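PDB 5OPF: chitin-binding domain 3 protein from Micromonospora aurantiaca ATCC 27029, which is a copper-dependent lytic polysaccharide monooxygenase that probably cleaves chitin or cellulose chains by oxidation. Local coordinates for residues N97-F102 / S156-A161. Numbering follows the deposited sequence.
Sequences NFRVKF and SIQIPA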
# COMPACT_ATOMS: atom_id res chain seq x y z
N ASN A 97 -5.56 12.16 12.46
CA ASN A 97 -4.58 12.95 11.71
C ASN A 97 -3.27 12.17 11.78
O ASN A 97 -2.69 12.01 12.86
CB ASN A 97 -4.40 14.32 12.35
CG ASN A 97 -5.56 15.21 12.11
OD1 ASN A 97 -5.63 15.88 11.08
ND2 ASN A 97 -6.49 15.24 13.05
N PHE A 98 -2.83 11.67 10.63
CA PHE A 98 -1.65 10.82 10.59
C PHE A 98 -0.83 11.21 9.38
O PHE A 98 -1.20 12.09 8.60
CB PHE A 98 -2.02 9.33 10.62
CG PHE A 98 -2.71 8.83 9.38
CD1 PHE A 98 -4.04 9.12 9.14
CD2 PHE A 98 -2.02 8.05 8.46
CE1 PHE A 98 -4.68 8.66 8.01
CE2 PHE A 98 -2.65 7.58 7.33
CZ PHE A 98 -3.98 7.88 7.10
N ARG A 99 0.33 10.57 9.26
CA ARG A 99 1.29 10.85 8.21
C ARG A 99 1.67 9.56 7.51
O ARG A 99 1.96 8.55 8.16
CB ARG A 99 2.55 11.49 8.82
CG ARG A 99 2.22 12.83 9.46
CD ARG A 99 3.19 13.23 10.56
NE ARG A 99 4.54 13.50 10.08
CZ ARG A 99 4.89 14.51 9.29
NH1 ARG A 99 3.97 15.35 8.82
NH2 ARG A 99 6.16 14.67 8.95
N VAL A 100 1.67 9.59 6.18
CA VAL A 100 2.09 8.46 5.35
C VAL A 100 3.51 8.71 4.90
O VAL A 100 3.78 9.70 4.20
CB VAL A 100 1.15 8.31 4.14
CG1 VAL A 100 1.69 7.27 3.16
CG2 VAL A 100 -0.28 7.95 4.60
N LYS A 101 4.44 7.84 5.30
CA LYS A 101 5.83 7.94 4.87
C LYS A 101 6.03 7.08 3.63
O LYS A 101 5.88 5.85 3.68
CB LYS A 101 6.79 7.48 5.96
CG LYS A 101 8.25 7.71 5.59
CD LYS A 101 9.20 7.21 6.67
CE LYS A 101 10.65 7.20 6.20
NZ LYS A 101 11.57 6.74 7.30
N PHE A 102 6.36 7.74 2.52
CA PHE A 102 6.64 7.08 1.26
C PHE A 102 8.15 7.03 1.05
O PHE A 102 8.82 8.06 1.17
CB PHE A 102 5.97 7.79 0.08
CG PHE A 102 5.70 6.85 -1.03
CD1 PHE A 102 6.72 6.41 -1.86
CD2 PHE A 102 4.44 6.31 -1.17
CE1 PHE A 102 6.45 5.45 -2.83
CE2 PHE A 102 4.17 5.37 -2.13
CZ PHE A 102 5.18 4.93 -2.95
N SER A 156 12.69 9.96 0.82
CA SER A 156 11.38 9.75 1.41
C SER A 156 10.61 11.06 1.50
O SER A 156 11.16 12.15 1.39
CB SER A 156 11.46 9.11 2.79
OG SER A 156 12.06 9.99 3.73
N ILE A 157 9.31 10.94 1.73
CA ILE A 157 8.48 12.10 1.98
C ILE A 157 7.30 11.70 2.84
O ILE A 157 6.83 10.55 2.78
CB ILE A 157 8.05 12.77 0.65
CG1 ILE A 157 7.52 14.18 0.94
CG2 ILE A 157 7.04 11.91 -0.11
CD1 ILE A 157 7.49 15.06 -0.30
N GLN A 158 6.82 12.63 3.66
CA GLN A 158 5.66 12.41 4.51
C GLN A 158 4.46 13.15 3.93
O GLN A 158 4.55 14.35 3.64
CB GLN A 158 5.92 12.90 5.93
CG GLN A 158 7.10 12.24 6.64
CD GLN A 158 6.73 10.98 7.41
OE1 GLN A 158 5.58 10.54 7.41
NE2 GLN A 158 7.72 10.39 8.07
N ILE A 159 3.33 12.45 3.78
CA ILE A 159 2.09 13.03 3.27
C ILE A 159 1.10 13.12 4.42
O ILE A 159 0.66 12.08 4.94
CB ILE A 159 1.49 12.19 2.13
CG1 ILE A 159 2.49 12.02 0.97
CG2 ILE A 159 0.22 12.84 1.63
CD1 ILE A 159 3.05 10.64 0.84
N PRO A 160 0.70 14.32 4.83
CA PRO A 160 -0.34 14.44 5.86
C PRO A 160 -1.67 13.90 5.38
O PRO A 160 -2.03 14.04 4.21
CB PRO A 160 -0.43 15.95 6.12
CG PRO A 160 0.84 16.50 5.57
CD PRO A 160 1.21 15.63 4.41
N ALA A 161 -2.42 13.29 6.30
CA ALA A 161 -3.72 12.72 6.00
C ALA A 161 -4.62 12.94 7.20
O ALA A 161 -4.17 12.84 8.35
CB ALA A 161 -3.60 11.23 5.69
O HOH W 1 4.82 8.34 8.93
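Phe98 and Ala161 face each other as an antiparallel hydrogen-bonded pair, and the methyl CB of Ala161 sits over one face of the Phe98 ring in a CH-pi contact, 3.8 Å from its centroid. A chi1 of 69° puts CG between the backbone N and carbonyl carbon, from where the ring comes over the Ala161 methyl. Farther along this side of the sheet, Ile159 CD1 lies 4.2 Å from Phe102 CB and 4.3 Å from Val100 CG1.

The reverse face carries Arg99, Lys101 and Gln158 beside Pro160. Gln158, bent at chi2 (-89°), crosses Arg99 at about a right angle, its CB lying over one face of the guanidinium, 3.5 Å from Arg99 NH2; its amide lies against the aliphatic part of Lys101, with NE2 3.7 Å from Lys101 CG. A water bridges Gln158 OE1 and Arg99 O, tying side chain to backbone.

Six backbone bonds hold the register, including Val100 N to Ile159 O at 3.0 Å. Beyond them, Val115 of strand 110-118 packs on both Val100 and Ile159, and Ile113 on Ile159, while Trp176 meets the Phe102 ring edge-to-face. One apolar face turned to a second sheet, the other carrying mostly polar side chains, is characteristic of a beta-sandwich, here the immunoglobulin-like core of lytic polysaccharide monooxygenases.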